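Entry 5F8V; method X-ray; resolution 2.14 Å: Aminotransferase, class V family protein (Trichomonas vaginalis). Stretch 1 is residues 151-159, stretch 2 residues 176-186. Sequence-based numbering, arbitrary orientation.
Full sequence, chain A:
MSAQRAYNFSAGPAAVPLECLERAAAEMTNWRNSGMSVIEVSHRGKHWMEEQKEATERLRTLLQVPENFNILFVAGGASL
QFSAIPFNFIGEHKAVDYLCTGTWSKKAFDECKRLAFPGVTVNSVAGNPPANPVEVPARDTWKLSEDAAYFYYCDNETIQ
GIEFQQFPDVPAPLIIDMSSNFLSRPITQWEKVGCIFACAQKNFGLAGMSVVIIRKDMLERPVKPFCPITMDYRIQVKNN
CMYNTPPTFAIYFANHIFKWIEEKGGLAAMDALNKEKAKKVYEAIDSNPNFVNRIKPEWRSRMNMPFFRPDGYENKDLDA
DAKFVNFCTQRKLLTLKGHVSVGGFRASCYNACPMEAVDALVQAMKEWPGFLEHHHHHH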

# COMPACT_ATOMS: atom_id res chain seq x y z
N PHE A 151 2.99 14.68 21.72
CA PHE A 151 1.94 14.04 22.50
C PHE A 151 1.10 13.24 21.50
O PHE A 151 0.40 13.82 20.67
CB PHE A 151 1.08 15.09 23.20
CG PHE A 151 -0.01 14.52 24.07
CD1 PHE A 151 0.19 14.35 25.44
CD2 PHE A 151 -1.24 14.15 23.52
CE1 PHE A 151 -0.82 13.84 26.24
CE2 PHE A 151 -2.24 13.63 24.31
CZ PHE A 151 -2.03 13.47 25.67
N TYR A 152 1.21 11.92 21.56
CA TYR A 152 0.52 11.03 20.63
C TYR A 152 -0.78 10.55 21.24
O TYR A 152 -0.81 10.18 22.41
CB TYR A 152 1.40 9.83 20.27
CG TYR A 152 0.76 8.89 19.28
CD1 TYR A 152 -0.23 7.97 19.67
CD2 TYR A 152 1.13 8.90 17.93
CE1 TYR A 152 -0.83 7.12 18.77
CE2 TYR A 152 0.54 8.04 17.02
CZ TYR A 152 -0.43 7.16 17.45
OH TYR A 152 -1.01 6.32 16.55
N TYR A 153 -1.85 10.53 20.44
CA TYR A 153 -3.13 9.95 20.87
C TYR A 153 -4.03 9.56 19.71
O TYR A 153 -3.84 10.01 18.58
CB TYR A 153 -3.88 10.89 21.81
CG TYR A 153 -4.75 11.95 21.16
CD1 TYR A 153 -4.19 13.10 20.63
CD2 TYR A 153 -6.13 11.80 21.11
CE1 TYR A 153 -4.99 14.09 20.04
CE2 TYR A 153 -6.93 12.78 20.55
CZ TYR A 153 -6.36 13.92 20.01
OH TYR A 153 -7.17 14.88 19.45
N CYS A 154 -5.03 8.75 20.02
CA CYS A 154 -6.00 8.26 19.05
C CYS A 154 -7.31 9.01 19.23
O CYS A 154 -7.95 8.93 20.29
CB CYS A 154 -6.24 6.77 19.24
SG CYS A 154 -7.29 6.07 17.96
N ASP A 155 -7.70 9.76 18.21
CA ASP A 155 -8.90 10.59 18.32
C ASP A 155 -10.17 9.75 18.44
O ASP A 155 -11.11 10.16 19.11
CB ASP A 155 -9.00 11.55 17.12
CG ASP A 155 -9.83 12.77 17.43
OD1 ASP A 155 -9.58 13.42 18.46
OD2 ASP A 155 -10.73 13.08 16.64
N ASN A 156 -10.20 8.58 17.79
CA ASN A 156 -11.35 7.68 17.89
C ASN A 156 -10.92 6.21 18.03
O ASN A 156 -10.39 5.62 17.08
CB ASN A 156 -12.28 7.86 16.67
CG ASN A 156 -13.51 6.98 16.76
OD1 ASN A 156 -14.41 7.23 17.57
ND2 ASN A 156 -13.54 5.92 15.97
N GLU A 157 -11.14 5.63 19.21
CA GLU A 157 -10.78 4.23 19.43
C GLU A 157 -11.92 3.34 18.95
O GLU A 157 -13.03 3.37 19.49
CB GLU A 157 -10.41 3.96 20.89
CG GLU A 157 -9.04 4.50 21.27
CD GLU A 157 -7.87 3.66 20.77
OE1 GLU A 157 -8.09 2.60 20.15
OE2 GLU A 157 -6.69 4.05 21.01
N THR A 158 -11.63 2.57 17.90
CA THR A 158 -12.61 1.83 17.11
C THR A 158 -13.26 0.68 17.91
O THR A 158 -14.47 0.44 17.80
CB THR A 158 -11.91 1.31 15.82
OG1 THR A 158 -11.11 2.37 15.27
CG2 THR A 158 -12.86 0.87 14.77
N ILE A 159 -12.46 -0.00 18.73
CA ILE A 159 -12.93 -1.18 19.48
C ILE A 159 -13.67 -0.78 20.77
O ILE A 159 -14.67 -1.40 21.14
CB ILE A 159 -11.75 -2.14 19.77
CG1 ILE A 159 -11.13 -2.62 18.46
CG2 ILE A 159 -12.21 -3.33 20.61
CD1 ILE A 159 -9.74 -3.20 18.60
N ILE A 176 -1.87 12.72 15.95
CA ILE A 176 -3.21 12.19 16.13
C ILE A 176 -3.52 11.08 15.13
O ILE A 176 -3.46 11.29 13.91
CB ILE A 176 -4.28 13.31 16.03
CG1 ILE A 176 -3.82 14.58 16.77
CG2 ILE A 176 -5.61 12.81 16.55
CD1 ILE A 176 -4.86 15.68 16.88
N ASP A 177 -3.86 9.90 15.64
CA ASP A 177 -4.40 8.82 14.80
C ASP A 177 -5.90 9.06 14.63
O ASP A 177 -6.68 8.86 15.56
CB ASP A 177 -4.14 7.44 15.41
CG ASP A 177 -4.62 6.28 14.52
OD1 ASP A 177 -5.12 6.49 13.39
OD2 ASP A 177 -4.48 5.13 14.96
N MET A 178 -6.27 9.49 13.42
CA MET A 178 -7.65 9.72 13.05
C MET A 178 -8.14 8.68 12.05
O MET A 178 -9.02 8.97 11.22
CB MET A 178 -7.78 11.11 12.46
CG MET A 178 -7.52 12.21 13.48
SD MET A 178 -7.94 13.79 12.72
CE MET A 178 -8.05 14.85 14.17
N SER A 179 -7.60 7.47 12.13
CA SER A 179 -7.91 6.44 11.13
C SER A 179 -9.41 6.21 11.01
O SER A 179 -9.97 6.27 9.90
CB SER A 179 -7.15 5.15 11.42
OG SER A 179 -5.78 5.31 11.07
N SER A 180 -10.08 6.06 12.14
CA SER A 180 -11.51 5.72 12.14
C SER A 180 -12.48 6.91 12.22
O SER A 180 -13.69 6.69 12.26
CB SER A 180 -11.79 4.74 13.28
OG SER A 180 -11.35 5.27 14.51
N ASN A 181 -11.99 8.14 12.24
CA ASN A 181 -12.89 9.31 12.16
C ASN A 181 -12.46 10.43 11.19
O ASN A 181 -13.00 11.54 11.24
CB ASN A 181 -13.22 9.84 13.57
CG ASN A 181 -12.13 10.73 14.16
OD1 ASN A 181 -11.02 10.82 13.64
ND2 ASN A 181 -12.45 11.40 15.26
N PHE A 182 -11.52 10.12 10.30
CA PHE A 182 -10.98 11.12 9.38
C PHE A 182 -12.05 11.51 8.38
O PHE A 182 -12.65 10.63 7.77
CB PHE A 182 -9.77 10.56 8.61
CG PHE A 182 -8.97 11.60 7.89
CD1 PHE A 182 -8.77 11.52 6.51
CD2 PHE A 182 -8.37 12.64 8.59
CE1 PHE A 182 -8.01 12.48 5.84
CE2 PHE A 182 -7.61 13.60 7.93
CZ PHE A 182 -7.43 13.52 6.56
N LEU A 183 -12.27 12.81 8.24
CA LEU A 183 -13.30 13.39 7.35
C LEU A 183 -14.74 13.04 7.77
O LEU A 183 -15.66 13.07 6.96
CB LEU A 183 -13.04 13.02 5.88
CG LEU A 183 -11.63 13.32 5.37
CD1 LEU A 183 -11.35 12.56 4.09
CD2 LEU A 183 -11.43 14.83 5.16
N SER A 184 -14.92 12.75 9.06
CA SER A 184 -16.25 12.57 9.65
C SER A 184 -16.72 13.87 10.29
O SER A 184 -17.87 13.96 10.70
CB SER A 184 -16.24 11.44 10.67
OG SER A 184 -15.58 11.83 11.87
N ARG A 185 -15.81 14.85 10.40
CA ARG A 185 -16.12 16.16 10.96
C ARG A 185 -15.00 17.18 10.66
O ARG A 185 -13.90 16.79 10.27
CB ARG A 185 -16.31 16.06 12.48
CG ARG A 185 -15.15 15.40 13.20
CD ARG A 185 -15.43 15.37 14.69
NE ARG A 185 -14.30 14.83 15.44
CZ ARG A 185 -14.36 14.41 16.71
NH1 ARG A 185 -15.51 14.45 17.40
NH2 ARG A 185 -13.27 13.93 17.30
N PRO A 186 -15.28 18.48 10.86
CA PRO A 186 -14.21 19.47 10.65
C PRO A 186 -13.09 19.35 11.68
O PRO A 186 -13.31 18.84 12.77
CB PRO A 186 -14.94 20.82 10.82
CG PRO A 186 -16.38 20.51 10.61
CD PRO A 186 -16.55 19.14 11.20
O HOH W 1 -3.01 4.79 17.48
O HOH W 2 -9.05 7.17 14.90

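The backbone contact is a short parallel pairing of two strands. Tyr-153 lies beside Ile-176, and Cys-154 beside Asp-177. Two hydrogen bonds hold the register. Asp-177 N donates to Tyr-153 O at 2.9 Å, and Asp-155 N donates to Asp-177 O at 3.0 Å. Two CA-H...O contacts add to the pairing: Ile-176 CA lies 3.3 Å from Tyr-153 O, and Cys-154 CA lies 3.6 Å from Asp-177 O.

Apolar packing occurs on the sheet face that carries Tyr-153 and Ile-176. Ile-176 CG2 sits over the Tyr-153 ring, 4.0 Å from its centroid, in a CH-pi contact. The side chains come closest at Tyr-153 CE1 and Ile-176 CG1, 3.5 Å apart. Asp-155 CB adds a contact with Ile-176 CG2 at 3.7 Å.

The salt bridge across the contact is made by Asp-155, whose CA-to-CB bond points toward stretch 2. Asp-155 OD2 forms it with Arg-185 NH2 at 2.8 Å. Asp-155 OD2 also accepts a nearly straight hydrogen bond from Asn-181 ND2, again at 2.8 Å. The other carboxylate oxygen, Asp-155 OD1, accepts from Tyr-153 OH at 3.0 Å, so both oxygens are engaged.

A chain of polar side chains follows beyond the paired residues. Asn-156 ND2 donates to Ser-180 OG at 2.7 Å. Ser-180 OG in turn donates to Thr-158 OG1 at 3.0 Å. The serine hydroxyl thus links two residues of stretch 1.

Two waters bridge the stretches. Water 1 lies 2.7 Å from Tyr-152 OH and donates to Asp-177 OD2 at 2.9 Å, joining the two side chains. Water 2 donates to Asn-156 O and to Asp-177 O, each at 3.0 Å, and accepts from Ser-180 N at 3.1 Å. It connects backbone groups of the two stretches at the end of the direct pairing, with Asp-177 O serving both.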